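Local coordinates for type IV secretion system protein DotB (Yersinia pseudotuberculosis IP 31758, PDB 6GEF), which probably hydrolyses ATP to power type IVb secretion, as a hexameric AAA+ ATPase of the GSP E family, at residues V170-C174 against I197-I201; G189-T193 against I323-T327. All blocks are in the same frame, centred on the assembly; numbering follows the deposited sequence.

Contact 1 (V170-C174 against I197-I201); sequences VNQMC and IIRYI
The last turn of helix 167-172 and the residues just after it lie against a helical turn, 197-201, of helix 187-203. Val170 to Gln172 are helical; Met173 is the first residue to leave helical phi/psi (-87/7°), and Cys174 follows in a non-helical conformation (-120/64°). The nearest CA pairs are Val170 with Ile197 at 6.6 Å and Cys174 with Ile201 at 7.7 Å. Ile197 (chi1 m, chi2 t) points into the other segment and meets three side chains: its CG1 is 4.3 Å from Val170 CG1, its CD1 3.3 Å from Met173 CE, and its CG2 4.0 Å from Cys174 SG. Tyr200, with chi1 t, lays one ring face against Val170, whose CG2 is 3.2 Å from Tyr200 CE2, and its hydroxyl donates a short hydrogen bond, OH to Asn171 OD1, 2.6 Å. One residue on, Ile201 CG1 reaches Cys174 SG at 3.4 Å. Leu160 touches both Val170 and Tyr200, while Phe285 of strand 284-288 lies against Ile197 and Ile201. Apolar and largely buried, with a single polar link at its exposed border, this is helix-end packing beside the central sheet of a P-loop NTPase-type domain.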
ATOM      1  N   VAL A 170       3.457 -47.712  18.134  1.00 74.49           N
ATOM      2  CA  VAL A 170       3.758 -46.343  18.577  1.00 75.53           C
ATOM      3  C   VAL A 170       5.239 -46.184  18.936  1.00 75.84           C
ATOM      4  O   VAL A 170       5.790 -45.103  18.795  1.00 78.38           O
ATOM      5  CB  VAL A 170       2.849 -45.935  19.749  1.00 76.30           C
ATOM      6  CG1 VAL A 170       1.401 -46.246  19.432  1.00 77.32           C
ATOM      7  CG2 VAL A 170       3.275 -46.609  21.026  1.00 80.01           C
ATOM      8  N   ASN A 171       5.886 -47.279  19.352  1.00 76.17           N
ATOM      9  CA  ASN A 171       7.342 -47.279  19.438  1.00 77.16           C
ATOM     10  C   ASN A 171       7.981 -46.875  18.114  1.00 74.89           C
ATOM     11  O   ASN A 171       8.950 -46.116  18.092  1.00 74.46           O
ATOM     12  CB  ASN A 171       7.835 -48.654  19.884  1.00 82.38           C
ATOM     13  CG  ASN A 171       7.522 -48.937  21.342  1.00 86.51           C
ATOM     14  OD1 ASN A 171       7.316 -48.025  22.148  1.00 88.02           O
ATOM     15  ND2 ASN A 171       7.463 -50.219  21.684  1.00 90.98           N
ATOM     16  N   GLN A 172       7.447 -47.372  17.008  1.00 74.02           N
ATOM     17  CA  GLN A 172       7.876 -46.904  15.698  1.00 74.07           C
ATOM     18  C   GLN A 172       7.630 -45.406  15.534  1.00 71.99           C
ATOM     19  O   GLN A 172       8.410 -44.687  14.900  1.00 71.10           O
ATOM     20  CB  GLN A 172       7.195 -47.670  14.577  1.00 76.38           C
ATOM     21  CG  GLN A 172       7.455 -49.169  14.585  1.00 79.17           C
ATOM     22  CD  GLN A 172       6.825 -49.865  13.393  1.00 80.92           C
ATOM     23  OE1 GLN A 172       6.709 -49.318  12.308  1.00 80.26           O
ATOM     24  NE2 GLN A 172       6.417 -51.105  13.589  1.00 87.20           N
ATOM     25  N   MET A 173       6.550 -44.913  16.143  1.00 70.05           N
ATOM     26  CA  MET A 173       6.144 -43.514  15.984  1.00 67.50           C
ATOM     27  C   MET A 173       6.817 -42.565  16.995  1.00 66.71           C
ATOM     28  O   MET A 173       6.498 -41.406  17.032  1.00 68.61           O
ATOM     29  CB  MET A 173       4.626 -43.402  16.095  1.00 67.77           C
ATOM     30  CG  MET A 173       3.878 -44.079  14.967  1.00 68.14           C
ATOM     31  SD  MET A 173       2.096 -43.844  15.050  1.00 71.39           S
ATOM     32  CE  MET A 173       1.985 -42.096  14.617  1.00 70.09           C
ATOM     33  N   CYS A 174       7.769 -43.090  17.779  1.00 68.74           N
ATOM     34  CA  CYS A 174       8.516 -42.295  18.731  1.00 72.59           C
ATOM     35  C   CYS A 174      10.010 -42.330  18.428  1.00 72.62           C
ATOM     36  O   CYS A 174      10.802 -42.821  19.232  1.00 78.18           O
ATOM     37  CB  CYS A 174       8.256 -42.793  20.167  1.00 74.79           C
ATOM     38  SG  CYS A 174       6.535 -42.697  20.677  1.00 80.78           S
ATOM     39  N   ILE A 197      -0.426 -40.979  21.841  1.00 63.18           N
ATOM     40  CA  ILE A 197       1.002 -41.246  21.670  1.00 62.08           C
ATOM     41  C   ILE A 197       1.841 -40.448  22.688  1.00 60.06           C
ATOM     42  O   ILE A 197       2.841 -40.928  23.195  1.00 65.68           O
ATOM     43  CB  ILE A 197       1.454 -40.959  20.226  1.00 61.05           C
ATOM     44  CG1 ILE A 197       0.822 -41.949  19.256  1.00 62.40           C
ATOM     45  CG2 ILE A 197       2.970 -41.011  20.127  1.00 59.51           C
ATOM     46  CD1 ILE A 197       1.360 -41.883  17.839  1.00 62.40           C
ATOM     47  N   ILE A 198       1.403 -39.238  23.002  1.00 56.37           N
ATOM     48  CA  ILE A 198       2.138 -38.388  23.920  1.00 57.66           C
ATOM     49  C   ILE A 198       1.982 -38.882  25.377  1.00 60.21           C
ATOM     50  O   ILE A 198       2.940 -38.841  26.146  1.00 61.76           O
ATOM     51  CB  ILE A 198       1.722 -36.919  23.764  1.00 55.08           C
ATOM     52  CG1 ILE A 198       2.223 -36.369  22.437  1.00 54.84           C
ATOM     53  CG2 ILE A 198       2.248 -36.076  24.908  1.00 53.95           C
ATOM     54  CD1 ILE A 198       1.804 -34.959  22.097  1.00 53.25           C
ATOM     55  N   ARG A 199       0.787 -39.321  25.755  1.00 60.62           N
ATOM     56  CA  ARG A 199       0.585 -39.889  27.058  1.00 65.25           C
ATOM     57  C   ARG A 199       1.410 -41.161  27.215  1.00 66.74           C
ATOM     58  O   ARG A 199       2.031 -41.413  28.270  1.00 65.77           O
ATOM     59  CB  ARG A 199      -0.893 -40.143  27.327  1.00 66.81           C
ATOM     60  CG  ARG A 199      -1.380 -41.538  26.993  1.00 69.59           C
ATOM     61  CD  ARG A 199      -2.631 -41.878  27.736  1.00 71.65           C
ATOM     62  NE  ARG A 199      -2.391 -42.198  29.152  1.00 74.84           N
ATOM     63  CZ  ARG A 199      -3.287 -42.783  29.941  1.00 74.64           C
ATOM     64  NH1 ARG A 199      -4.499 -43.087  29.494  1.00 73.93           N
ATOM     65  NH2 ARG A 199      -2.975 -43.083  31.185  1.00 75.30           N
ATOM     66  N   TYR A 200       1.385 -42.041  26.216  1.00 67.87           N
ATOM     67  CA  TYR A 200       2.294 -43.177  26.184  1.00 69.36           C
ATOM     68  C   TYR A 200       3.742 -42.742  26.384  1.00 70.72           C
ATOM     69  O   TYR A 200       4.464 -43.312  27.212  1.00 75.46           O
ATOM     70  CB  TYR A 200       2.144 -43.939  24.867  1.00 70.51           C
ATOM     71  CG  TYR A 200       3.115 -45.090  24.716  1.00 72.16           C
ATOM     72  CD1 TYR A 200       2.964 -46.272  25.455  1.00 73.81           C
ATOM     73  CD2 TYR A 200       4.163 -45.016  23.798  1.00 71.94           C
ATOM     74  CE1 TYR A 200       3.845 -47.307  25.316  1.00 78.60           C
ATOM     75  CE2 TYR A 200       5.074 -46.039  23.666  1.00 74.15           C
ATOM     76  CZ  TYR A 200       4.902 -47.204  24.416  1.00 78.77           C
ATOM     77  OH  TYR A 200       5.761 -48.268  24.250  1.00 80.71           O
ATOM     78  N   ILE A 201       4.163 -41.707  25.659  1.00 68.42           N
ATOM     79  CA  ILE A 201       5.539 -41.243  25.756  1.00 65.97           C
ATOM     80  C   ILE A 201       5.870 -40.842  27.184  1.00 64.88           C
ATOM     81  O   ILE A 201       6.879 -41.290  27.750  1.00 64.18           O
ATOM     82  CB  ILE A 201       5.801 -40.085  24.765  1.00 65.06           C
ATOM     83  CG1 ILE A 201       6.067 -40.635  23.370  1.00 64.48           C
ATOM     84  CG2 ILE A 201       6.969 -39.224  25.227  1.00 64.78           C
ATOM     85  CD1 ILE A 201       6.342 -39.557  22.343  1.00 63.49           C
TER

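Contact 2 (G189-T193 against I323-T327); sequences GKSTT and IMAQT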
ATOM      1  N   GLY A 189      -9.427 -36.785  14.445  1.00 96.75           N
ATOM      2  CA  GLY A 189      -8.738 -38.039  14.670  1.00 92.16           C
ATOM      3  C   GLY A 189      -7.257 -37.871  14.991  1.00 87.08           C
ATOM      4  O   GLY A 189      -6.717 -38.609  15.810  1.00 75.92           O
ATOM      5  N   LYS A 190      -6.595 -36.925  14.338  1.00 79.14           N
ATOM      6  CA  LYS A 190      -5.208 -36.647  14.605  1.00 74.81           C
ATOM      7  C   LYS A 190      -4.977 -36.252  16.071  1.00 71.45           C
ATOM      8  O   LYS A 190      -4.062 -36.775  16.712  1.00 77.27           O
ATOM      9  CB  LYS A 190      -4.689 -35.544  13.673  1.00 72.68           C
ATOM     10  CG  LYS A 190      -5.560 -35.261  12.469  1.00 77.42           C
ATOM     11  CD  LYS A 190      -4.842 -35.511  11.169  1.00 77.52           C
ATOM     12  CE  LYS A 190      -5.306 -34.533  10.110  1.00 74.68           C
ATOM     13  NZ  LYS A 190      -4.629 -33.207  10.238  1.00 75.71           N
ATOM     14  N   SER A 191      -5.814 -35.364  16.585  1.00 66.15           N
ATOM     15  CA  SER A 191      -5.666 -34.925  17.969  1.00 65.97           C
ATOM     16  C   SER A 191      -5.607 -36.132  18.914  1.00 65.48           C
ATOM     17  O   SER A 191      -4.753 -36.176  19.806  1.00 67.85           O
ATOM     18  CB  SER A 191      -6.836 -34.012  18.368  1.00 71.82           C
ATOM     19  OG  SER A 191      -7.348 -33.334  17.204  1.00 80.18           O
ATOM     20  N   THR A 192      -6.492 -37.103  18.732  1.00 63.76           N
ATOM     21  CA  THR A 192      -6.579 -38.200  19.667  1.00 64.38           C
ATOM     22  C   THR A 192      -5.402 -39.147  19.489  1.00 61.26           C
ATOM     23  O   THR A 192      -4.827 -39.650  20.482  1.00 57.82           O
ATOM     24  CB  THR A 192      -7.918 -38.949  19.519  1.00 67.47           C
ATOM     25  OG1 THR A 192      -7.891 -39.744  18.355  1.00 72.21           O
ATOM     26  CG2 THR A 192      -9.052 -37.944  19.428  1.00 66.30           C
ATOM     27  N   THR A 193      -5.047 -39.477  18.250  1.00 60.10           N
ATOM     28  CA  THR A 193      -3.879 -40.305  18.003  1.00 60.53           C
ATOM     29  C   THR A 193      -2.632 -39.704  18.660  1.00 63.08           C
ATOM     30  O   THR A 193      -1.916 -40.390  19.422  1.00 65.23           O
ATOM     31  CB  THR A 193      -3.666 -40.513  16.521  1.00 63.48           C
ATOM     32  OG1 THR A 193      -4.742 -41.286  15.984  1.00 64.70           O
ATOM     33  CG2 THR A 193      -2.333 -41.185  16.237  1.00 65.27           C
ATOM     34  N   ILE A 323       4.801 -42.027   8.652  1.00 63.64           N
ATOM     35  CA  ILE A 323       3.639 -41.368   8.087  1.00 64.18           C
ATOM     36  C   ILE A 323       2.431 -42.254   8.357  1.00 65.28           C
ATOM     37  O   ILE A 323       2.358 -43.386   7.866  1.00 65.93           O
ATOM     38  CB  ILE A 323       3.787 -41.094   6.572  1.00 66.53           C
ATOM     39  CG1 ILE A 323       4.965 -40.160   6.309  1.00 67.86           C
ATOM     40  CG2 ILE A 323       2.476 -40.592   5.989  1.00 66.02           C
ATOM     41  CD1 ILE A 323       4.793 -39.221   5.129  1.00 68.00           C
ATOM     42  N   MET A 324       1.467 -41.726   9.121  1.00 64.67           N
ATOM     43  CA  MET A 324       0.173 -42.364   9.321  1.00 63.25           C
ATOM     44  C   MET A 324      -0.908 -41.496   8.700  1.00 63.97           C
ATOM     45  O   MET A 324      -1.073 -40.345   9.051  1.00 69.49           O
ATOM     46  CB  MET A 324      -0.094 -42.533  10.812  1.00 62.97           C
ATOM     47  CG  MET A 324      -1.268 -43.456  11.129  1.00 62.92           C
ATOM     48  SD  MET A 324      -1.455 -43.776  12.880  1.00 62.55           S
ATOM     49  CE  MET A 324      -0.483 -45.262  13.053  1.00 64.50           C
ATOM     50  N   ALA A 325      -1.622 -42.067   7.732  1.00 63.93           N
ATOM     51  CA  ALA A 325      -2.995 -41.644   7.424  1.00 63.22           C
ATOM     52  C   ALA A 325      -3.993 -42.506   8.179  1.00 59.41           C
ATOM     53  O   ALA A 325      -3.803 -43.701   8.321  1.00 58.82           O
ATOM     54  CB  ALA A 325      -3.259 -41.744   5.923  1.00 64.90           C
ATOM     55  N   GLN A 326      -5.042 -41.866   8.673  1.00 58.27           N
ATOM     56  CA  GLN A 326      -6.144 -42.552   9.340  1.00 55.57           C
ATOM     57  C   GLN A 326      -7.456 -41.985   8.920  1.00 52.66           C
ATOM     58  O   GLN A 326      -7.575 -40.788   8.671  1.00 49.92           O
ATOM     59  CB  GLN A 326      -6.020 -42.452  10.860  1.00 56.99           C
ATOM     60  CG  GLN A 326      -5.808 -41.016  11.357  1.00 56.37           C
ATOM     61  CD  GLN A 326      -5.403 -40.978  12.808  1.00 56.27           C
ATOM     62  OE1 GLN A 326      -4.953 -41.982  13.366  1.00 60.32           O
ATOM     63  NE2 GLN A 326      -5.509 -39.826  13.408  1.00 55.28           N
ATOM     64  N   THR A 327      -8.443 -42.862   8.735  1.00 56.16           N
ATOM     65  CA  THR A 327      -9.812 -42.456   8.412  1.00 55.52           C
ATOM     66  C   THR A 327     -10.774 -43.226   9.300  1.00 56.32           C
ATOM     67  O   THR A 327     -10.458 -44.296   9.810  1.00 60.15           O
ATOM     68  CB  THR A 327     -10.111 -42.710   6.925  1.00 55.08           C
ATOM     69  OG1 THR A 327     -11.335 -42.084   6.550  1.00 54.79           O
ATOM     70  CG2 THR A 327     -10.265 -44.189   6.637  1.00 55.07           C
TER
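Gln326 has the largest area buried here, 73 Å². Its side chain, chi1 p and chi2 t, rises from strand 320-330 to the first turns of helix 187-203, where Gln326 OE1 accepts a hydrogen bond from Thr193 OG1 at 2.7 Å. The other end of the amide sits beside the helix backbone: Gln326 NE2 is 3.0 Å from Gly189 O, and 3.2 Å from Lys190 N, a pair of donors that cannot bond. The CA atoms of Gly189 and Gln326, the nearest pair, are 7.5 Å apart. Gly189, Lys190 and Ser191 fit a Walker A (P-loop) sequence, consistent with a nucleotide-binding loop that runs from strand 179-183 into this helix; strand 320-330 is the parallel neighbour of strand 179-183 in the sheet. The short helix and strand segments approach to 9.7 Å between axes, with their N-to-C directions 122° apart. Thr193, with 39 Å² buried, points its CA-to-CB bond at the strand and also offers a methyl, CG2, 4.3 Å from Met324 SD. Met324 lies two residues before Gln326, so both side chains leave the same face of the strand. Arg340 of strand 336-344 makes weak hydrogen bonds to both Gln326 OE1 and Thr193 OG1.

Overall arrangement
Helix 187-203 serves both contacts: contact 2 uses its first turns, contact 1 a turn near its C-terminal end. The centres lie 13 Å apart and the two touch directly, Met173 SD of contact 1 being 3.6 Å from Met324 CE of contact 2. Along the chain the segments alternate, 170-174, 189-193, 197-201, 323-327, so the contacts interlock. Strand 179-183 follows the first segment and leads to the probable P-loop; strand 320-330 is its parallel neighbour in the seven-stranded mixed sheet. Together the contacts join helix 187-203 to the sheet near its N-terminal end, where the probable P-loop lies, and farther along to the end of helix 167-172, within a single domain of each subunit.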